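Local coordinates for interferon-inducible protein AIM2 (PDB 4JBM) that senses double-stranded DNA in the cytosol through its HIN domain and triggers assembly of the AIM2 inflammasome, leading to pyroptosis, at residues T138-V143 with K171-S176; C108-N113 with F163-N168. One frame throughout, in Å; residues are numbered along the deposited sequence.

Contact 1. Residues T138-V143 with K171-S176; sequences TMEVLV and KIQLKS
Q173 reaches across to E140 on one side of a parallel strand pair, while L174 meets M139 and V141 on the other. Q173 CB sits 3.3 Å from E140 O. CG comes next, loosely beside E140 CB, and the amide then divides between two partners: Q173 OE1 lies 3.7 Å from the L142 methyl CD2, while Q173 NE2 gives a weak, bent hydrogen bond of 3.0 Å to E140 OE1. The amide and carboxylate planes are turned 65° apart. On the L174 side, M139 runs out fully extended and crosses the leucine at about a right angle; M139 SD lies near L174 CG, and M139 CE ends 3.7 Å from L174 CD2. V141 CG2 packs on L174 CB at 3.9 Å.

The backbone ladder runs from L174 N to E140 O, then L142 N to L174 O. At its end S176 grips L142 O twice, through its N (2.8 Å) and, on a lone pair in the carbonyl plane, through OG (3.1 Å); chi1 of 59° sets OG between backbone N and carbonyl carbon, where it also bonds L144 N.

This parallel join is the one that closes an OB-fold barrel. Strand 127-134 flanks 138-143, strand 163-168 flanks 171-175, and helix 100-103 lies against M139 and L174 through I100 and L103.

Contact 2. Residues C108-N113 with F163-N168; sequences CGTIVN and FEVSKN
V112 and F163 pair backbone to backbone where the first strand of the second OB fold in this HIN domain, 111-123, meets strand 163-168. They form an antiparallel hydrogen-bonded pair: V112 N reaches F163 O at 2.8 Å, and F163 N returns to V112 O at 2.9 Å. The short segments 111-113 and 163-168 run at 123° to each other, well off strict antiparallel, in keeping with a curled sheet. I111 and E164 make the neighbouring non-hydrogen-bonded pair.

The tight part is the buried side of V112 and V165. V112 CG2 meets V165 CG2 at 4.0 Å, the two valines crossing obliquely, and L174 of the adjoining strand touches both. T110 lies next to them, although the very short approach of its OG1 to V165 CB and CG2 is doubtful in detail. On the other face I111 and E164 lie side by side, pointing the same way, with I111 CD1 3.8 Å from E164 CG. The glutamate chain then bends, chi2 95°, and its carboxylate heads away from C108-N113.

Before I111 the first segment is loop, and the contact opens toward solvent, although C108 is still broadly covered by the opposing strand. The pairing still continues: V165 N bonds T110 O, and G109 N bonds V165 O at 3.1 Å. G109 adopts a positive phi of 85°, a conformation that glycine takes readily. The long chain of K167 leads off from the contact.

T110 OG1 is hydrogen-bonded to P107 O, whereas C108 SG simply packs on K167, 3.7 Å from K167 CB.

In the fold
Contacts 1 and 2 are two seams of one barrel, with centres about 8 Å apart. What joins them is the hairpin of strands 163-168 and 171-175, which gives one strand to each contact: K175 N lies 2.8 Å from E164 O and Q173 N 2.9 Å from S166 O, both probable hydrogen bonds. F163 also turns its ring toward contact 1, packing on V141, V143 and S176, while L174 reaches V112 and V165 of contact 2. The nearest atom of contact 2 is about 7 Å from the bound DNA. For contact 1, the nearest atom is about 12 Å from the bound DNA. Both are consistent with a structural role in the fold rather than direct contact with the DNA.

Contact 1. Residues T138-V143 with K171-S176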
ATOM      1  N   THR A 138     -15.964 -11.915   1.459  1.00 80.59           N
ATOM      2  CA  THR A 138     -15.235 -11.786   2.712  1.00 75.29           C
ATOM      3  C   THR A 138     -13.801 -12.227   2.483  1.00 73.23           C
ATOM      4  O   THR A 138     -13.512 -12.986   1.551  1.00 72.97           O
ATOM      5  CB  THR A 138     -15.849 -12.638   3.832  1.00 76.89           C
ATOM      6  OG1 THR A 138     -15.863 -14.015   3.429  1.00 81.01           O
ATOM      7  CG2 THR A 138     -17.272 -12.179   4.124  1.00 60.32           C
ATOM      8  N   MET A 139     -12.902 -11.760   3.338  1.00 62.87           N
ATOM      9  CA  MET A 139     -11.496 -12.095   3.182  1.00 57.34           C
ATOM     10  C   MET A 139     -10.795 -11.965   4.517  1.00 67.04           C
ATOM     11  O   MET A 139     -11.377 -11.479   5.479  1.00 59.62           O
ATOM     12  CB  MET A 139     -10.857 -11.171   2.138  1.00 75.69           C
ATOM     13  CG  MET A 139      -9.599 -11.709   1.482  1.00 77.80           C
ATOM     14  SD  MET A 139      -8.916 -10.491   0.344  1.00 88.71           S
ATOM     15  CE  MET A 139      -7.562 -11.455  -0.343  1.00 73.92           C
ATOM     16  N   GLU A 140      -9.559 -12.441   4.591  1.00 70.10           N
ATOM     17  CA  GLU A 140      -8.817 -12.379   5.839  1.00 62.73           C
ATOM     18  C   GLU A 140      -7.522 -11.591   5.666  1.00 52.84           C
ATOM     19  O   GLU A 140      -6.875 -11.646   4.621  1.00 52.24           O
ATOM     20  CB  GLU A 140      -8.582 -13.788   6.375  1.00 78.68           C
ATOM     21  CG  GLU A 140      -9.884 -14.540   6.626  1.00 80.33           C
ATOM     22  CD  GLU A 140      -9.683 -15.828   7.405  1.00 88.25           C
ATOM     23  OE1 GLU A 140      -8.831 -16.646   6.996  1.00 80.77           O
ATOM     24  OE2 GLU A 140     -10.379 -16.025   8.424  1.00 87.54           O
ATOM     25  N   VAL A 141      -7.168 -10.821   6.685  1.00 49.74           N
ATOM     26  CA  VAL A 141      -5.979  -9.998   6.605  1.00 57.79           C
ATOM     27  C   VAL A 141      -5.080 -10.415   7.725  1.00 73.15           C
ATOM     28  O   VAL A 141      -5.424 -10.264   8.895  1.00 69.98           O
ATOM     29  CB  VAL A 141      -6.303  -8.503   6.734  1.00 61.10           C
ATOM     30  CG1 VAL A 141      -5.017  -7.688   6.834  1.00 47.07           C
ATOM     31  CG2 VAL A 141      -7.116  -8.058   5.553  1.00 52.79           C
ATOM     32  N   LEU A 142      -3.931 -10.961   7.350  1.00 69.02           N
ATOM     33  CA  LEU A 142      -3.013 -11.553   8.304  1.00 65.00           C
ATOM     34  C   LEU A 142      -1.927 -10.568   8.694  1.00 58.54           C
ATOM     35  O   LEU A 142      -1.086 -10.209   7.880  1.00 65.92           O
ATOM     36  CB  LEU A 142      -2.408 -12.814   7.685  1.00 74.31           C
ATOM     37  CG  LEU A 142      -1.318 -13.622   8.389  1.00 74.03           C
ATOM     38  CD1 LEU A 142      -1.788 -14.095   9.750  1.00 64.52           C
ATOM     39  CD2 LEU A 142      -0.964 -14.804   7.504  1.00 67.29           C
ATOM     40  N   VAL A 143      -1.947 -10.132   9.945  1.00 62.42           N
ATOM     41  CA  VAL A 143      -0.919  -9.225  10.429  1.00 60.27           C
ATOM     42  C   VAL A 143      -0.047 -10.018  11.407  1.00 75.79           C
ATOM     43  O   VAL A 143      -0.509 -10.426  12.472  1.00 87.39           O
ATOM     44  CB  VAL A 143      -1.531  -7.997  11.124  1.00 68.27           C
ATOM     45  CG1 VAL A 143      -0.460  -7.211  11.873  1.00 61.00           C
ATOM     46  CG2 VAL A 143      -2.250  -7.114  10.108  1.00 75.49           C
ATOM     47  N   LYS A 171      -7.110 -21.005   1.214  1.00140.00           N
ATOM     48  CA  LYS A 171      -7.629 -19.650   1.059  1.00137.46           C
ATOM     49  C   LYS A 171      -6.597 -18.586   0.693  1.00129.44           C
ATOM     50  O   LYS A 171      -5.404 -18.719   0.977  1.00125.86           O
ATOM     51  CB  LYS A 171      -8.427 -19.234   2.298  1.00136.03           C
ATOM     52  CG  LYS A 171      -9.709 -20.043   2.446  1.00132.03           C
ATOM     53  CD  LYS A 171     -10.367 -20.216   1.080  1.00123.10           C
ATOM     54  CE  LYS A 171     -11.788 -20.728   1.177  1.00119.26           C
ATOM     55  NZ  LYS A 171     -12.328 -21.040  -0.175  1.00116.33           N
ATOM     56  N   ILE A 172      -7.087 -17.530   0.054  1.00122.87           N
ATOM     57  CA  ILE A 172      -6.260 -16.405  -0.355  1.00107.86           C
ATOM     58  C   ILE A 172      -6.554 -15.246   0.586  1.00 90.33           C
ATOM     59  O   ILE A 172      -7.707 -14.846   0.750  1.00 69.76           O
ATOM     60  CB  ILE A 172      -6.544 -15.985  -1.806  1.00104.04           C
ATOM     61  CG1 ILE A 172      -6.883 -17.210  -2.658  1.00100.51           C
ATOM     62  CG2 ILE A 172      -5.365 -15.225  -2.384  1.00103.09           C
ATOM     63  CD1 ILE A 172      -7.253 -16.884  -4.083  1.00 94.05           C
ATOM     64  N   GLN A 173      -5.513 -14.713   1.212  1.00 87.78           N
ATOM     65  CA  GLN A 173      -5.674 -13.696   2.238  1.00 82.47           C
ATOM     66  C   GLN A 173      -4.850 -12.479   1.874  1.00 78.26           C
ATOM     67  O   GLN A 173      -4.236 -12.430   0.814  1.00 63.17           O
ATOM     68  CB  GLN A 173      -5.179 -14.224   3.589  1.00 79.05           C
ATOM     69  CG  GLN A 173      -5.680 -15.612   3.972  1.00 88.80           C
ATOM     70  CD  GLN A 173      -5.113 -16.096   5.300  1.00 87.13           C
ATOM     71  OE1 GLN A 173      -3.946 -15.860   5.616  1.00 80.31           O
ATOM     72  NE2 GLN A 173      -5.952 -16.751   6.094  1.00 82.20           N
ATOM     73  N   LEU A 174      -4.827 -11.503   2.770  1.00 75.63           N
ATOM     74  CA  LEU A 174      -3.932 -10.370   2.626  1.00 70.02           C
ATOM     75  C   LEU A 174      -2.944 -10.488   3.765  1.00 53.67           C
ATOM     76  O   LEU A 174      -3.326 -10.675   4.920  1.00 70.29           O
ATOM     77  CB  LEU A 174      -4.695  -9.036   2.669  1.00 53.75           C
ATOM     78  CG  LEU A 174      -5.695  -8.844   1.533  1.00 67.19           C
ATOM     79  CD1 LEU A 174      -6.450  -7.529   1.669  1.00 75.12           C
ATOM     80  CD2 LEU A 174      -4.967  -8.893   0.205  1.00 70.08           C
ATOM     81  N   LYS A 175      -1.668 -10.381   3.431  1.00 62.01           N
ATOM     82  CA  LYS A 175      -0.605 -10.623   4.391  1.00 79.83           C
ATOM     83  C   LYS A 175       0.223  -9.371   4.592  1.00 57.76           C
ATOM     84  O   LYS A 175       0.562  -8.690   3.635  1.00 63.32           O
ATOM     85  CB  LYS A 175       0.283 -11.782   3.898  1.00 89.43           C
ATOM     86  CG  LYS A 175       1.435 -12.170   4.825  1.00101.60           C
ATOM     87  CD  LYS A 175       2.030 -13.537   4.459  1.00101.72           C
ATOM     88  CE  LYS A 175       3.475 -13.674   4.940  1.00102.20           C
ATOM     89  NZ  LYS A 175       4.051 -15.025   4.665  1.00 97.54           N
ATOM     90  N   SER A 176       0.502  -9.055   5.851  1.00 52.26           N
ATOM     91  CA  SER A 176       1.470  -8.028   6.194  1.00 63.22           C
ATOM     92  C   SER A 176       2.869  -8.529   5.873  1.00 78.16           C
ATOM     93  O   SER A 176       3.174  -9.709   6.064  1.00 76.96           O
ATOM     94  CB  SER A 176       1.404  -7.699   7.680  1.00 66.59           C
ATOM     95  OG  SER A 176       1.663  -8.853   8.463  1.00 77.92           O
TER
HETATM   96  O   HOH W   1      -9.395 -15.191   3.111  1.00 78.44           O

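Contact 2. Residues C108-N113 with F163-N168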
ATOM      1  N   CYS A 108       0.226 -13.729  -5.820  1.00 83.88           N
ATOM      2  CA  CYS A 108       0.846 -13.469  -4.526  1.00 92.86           C
ATOM      3  C   CYS A 108       1.918 -12.408  -4.746  1.00 84.77           C
ATOM      4  O   CYS A 108       2.499 -12.317  -5.828  1.00 82.44           O
ATOM      5  CB  CYS A 108       1.468 -14.743  -3.930  1.00105.96           C
ATOM      6  SG  CYS A 108       0.298 -16.071  -3.579  1.00131.69           S
ATOM      7  N   GLY A 109       2.190 -11.606  -3.728  1.00 89.92           N
ATOM      8  CA  GLY A 109       3.111 -10.505  -3.916  1.00 88.34           C
ATOM      9  C   GLY A 109       2.467  -9.244  -4.485  1.00 75.13           C
ATOM     10  O   GLY A 109       3.087  -8.184  -4.426  1.00 74.88           O
ATOM     11  N   THR A 110       1.255  -9.339  -5.048  1.00 75.42           N
ATOM     12  CA  THR A 110       0.564  -8.124  -5.532  1.00 80.98           C
ATOM     13  C   THR A 110       0.396  -7.148  -4.389  1.00 66.34           C
ATOM     14  O   THR A 110      -0.120  -7.498  -3.324  1.00 64.77           O
ATOM     15  CB  THR A 110      -0.868  -8.365  -6.073  1.00 83.53           C
ATOM     16  OG1 THR A 110      -1.598  -9.184  -5.161  1.00 88.77           O
ATOM     17  CG2 THR A 110      -0.851  -8.983  -7.450  1.00 81.29           C
ATOM     18  N   ILE A 111       0.827  -5.921  -4.620  1.00 57.89           N
ATOM     19  CA  ILE A 111       0.738  -4.920  -3.574  1.00 77.80           C
ATOM     20  C   ILE A 111      -0.705  -4.434  -3.437  1.00 75.61           C
ATOM     21  O   ILE A 111      -1.397  -4.196  -4.427  1.00 77.36           O
ATOM     22  CB  ILE A 111       1.716  -3.770  -3.820  1.00 76.89           C
ATOM     23  CG1 ILE A 111       3.140  -4.333  -3.824  1.00 89.13           C
ATOM     24  CG2 ILE A 111       1.546  -2.685  -2.781  1.00 69.36           C
ATOM     25  CD1 ILE A 111       3.419  -5.288  -2.652  1.00 80.82           C
ATOM     26  N   VAL A 112      -1.152  -4.338  -2.189  1.00 65.79           N
ATOM     27  CA  VAL A 112      -2.489  -3.883  -1.880  1.00 63.00           C
ATOM     28  C   VAL A 112      -2.404  -2.784  -0.833  1.00 67.01           C
ATOM     29  O   VAL A 112      -1.754  -2.953   0.205  1.00 52.93           O
ATOM     30  CB  VAL A 112      -3.365  -5.035  -1.354  1.00 73.10           C
ATOM     31  CG1 VAL A 112      -4.725  -4.510  -0.880  1.00 72.41           C
ATOM     32  CG2 VAL A 112      -3.555  -6.072  -2.438  1.00 67.95           C
ATOM     33  N   ASN A 113      -3.016  -1.643  -1.145  1.00 56.12           N
ATOM     34  CA  ASN A 113      -3.249  -0.583  -0.175  1.00 59.56           C
ATOM     35  C   ASN A 113      -4.758  -0.350  -0.152  1.00 59.57           C
ATOM     36  O   ASN A 113      -5.441  -0.689  -1.119  1.00 53.84           O
ATOM     37  CB  ASN A 113      -2.546   0.712  -0.585  1.00 65.96           C
ATOM     38  CG  ASN A 113      -1.077   0.513  -0.904  1.00 78.29           C
ATOM     39  OD1 ASN A 113      -0.210   0.732  -0.064  1.00 69.59           O
ATOM     40  ND2 ASN A 113      -0.790   0.133  -2.141  1.00 82.75           N
ATOM     41  N   PHE A 163       0.358  -4.225   1.753  1.00 62.20           N
ATOM     42  CA  PHE A 163       0.151  -5.604   2.136  1.00 67.08           C
ATOM     43  C   PHE A 163       0.238  -6.382   0.842  1.00 66.60           C
ATOM     44  O   PHE A 163       0.233  -5.777  -0.234  1.00 58.87           O
ATOM     45  CB  PHE A 163      -1.209  -5.788   2.816  1.00 53.57           C
ATOM     46  CG  PHE A 163      -1.175  -5.540   4.295  1.00 65.40           C
ATOM     47  CD1 PHE A 163      -0.699  -4.335   4.806  1.00 66.66           C
ATOM     48  CD2 PHE A 163      -1.567  -6.529   5.181  1.00 46.61           C
ATOM     49  CE1 PHE A 163      -0.654  -4.112   6.177  1.00 59.28           C
ATOM     50  CE2 PHE A 163      -1.525  -6.314   6.550  1.00 47.50           C
ATOM     51  CZ  PHE A 163      -1.060  -5.105   7.049  1.00 56.44           C
ATOM     52  N   GLU A 164       0.292  -7.710   0.921  1.00 52.22           N
ATOM     53  CA  GLU A 164       0.387  -8.483  -0.309  1.00 55.68           C
ATOM     54  C   GLU A 164      -0.735  -9.499  -0.357  1.00 52.73           C
ATOM     55  O   GLU A 164      -1.159  -9.987   0.676  1.00 64.54           O
ATOM     56  CB  GLU A 164       1.760  -9.171  -0.421  1.00 83.92           C
ATOM     57  CG  GLU A 164       2.953  -8.223  -0.334  1.00 95.35           C
ATOM     58  CD  GLU A 164       3.532  -8.121   1.067  1.00111.30           C
ATOM     59  OE1 GLU A 164       3.175  -8.960   1.921  1.00115.35           O
ATOM     60  OE2 GLU A 164       4.349  -7.205   1.309  1.00114.15           O
ATOM     61  N   VAL A 165      -1.234  -9.806  -1.547  1.00 66.40           N
ATOM     62  CA  VAL A 165      -2.132 -10.944  -1.673  1.00 82.31           C
ATOM     63  C   VAL A 165      -1.282 -12.178  -1.398  1.00 97.33           C
ATOM     64  O   VAL A 165      -0.128 -12.254  -1.816  1.00 91.80           O
ATOM     65  CB  VAL A 165      -2.793 -11.018  -3.068  1.00 90.00           C
ATOM     66  CG1 VAL A 165      -3.378 -12.391  -3.345  1.00100.36           C
ATOM     67  CG2 VAL A 165      -3.852  -9.938  -3.210  1.00 83.56           C
ATOM     68  N   SER A 166      -1.837 -13.128  -0.657  1.00105.31           N
ATOM     69  CA  SER A 166      -1.070 -14.284  -0.210  1.00102.92           C
ATOM     70  C   SER A 166      -1.907 -15.539  -0.353  1.00104.81           C
ATOM     71  O   SER A 166      -3.116 -15.511  -0.163  1.00 94.02           O
ATOM     72  CB  SER A 166      -0.637 -14.105   1.254  1.00 89.99           C
ATOM     73  OG  SER A 166      -0.099 -15.302   1.778  1.00 95.83           O
ATOM     74  N   LYS A 167      -1.255 -16.653  -0.663  1.00115.40           N
ATOM     75  CA  LYS A 167      -1.939 -17.933  -0.631  1.00121.75           C
ATOM     76  C   LYS A 167      -1.575 -18.648   0.659  1.00120.66           C
ATOM     77  O   LYS A 167      -0.419 -18.652   1.081  1.00125.24           O
ATOM     78  CB  LYS A 167      -1.603 -18.791  -1.864  1.00126.15           C
ATOM     79  CG  LYS A 167      -2.335 -20.134  -1.914  1.00131.84           C
ATOM     80  CD  LYS A 167      -1.994 -20.931  -3.172  1.00132.57           C
ATOM     81  CE  LYS A 167      -0.592 -21.519  -3.113  1.00131.65           C
ATOM     82  NZ  LYS A 167      -0.432 -22.521  -2.014  1.00131.44           N
ATOM     83  N   ASN A 168      -2.549 -19.266   1.286  1.00116.11           N
ATOM     84  CA  ASN A 168      -2.287 -20.119   2.416  1.00114.56           C
ATOM     85  C   ASN A 168      -3.063 -21.383   2.184  1.00118.68           C
ATOM     86  O   ASN A 168      -4.176 -21.527   2.667  1.00115.28           O
ATOM     87  CB  ASN A 168      -2.716 -19.458   3.707  1.00114.77           C
ATOM     88  CG  ASN A 168      -2.227 -20.201   4.918  1.00121.23           C
ATOM     89  OD1 ASN A 168      -1.876 -21.381   4.837  1.00121.77           O
ATOM     90  ND2 ASN A 168      -2.196 -19.514   6.055  1.00121.96           N
TER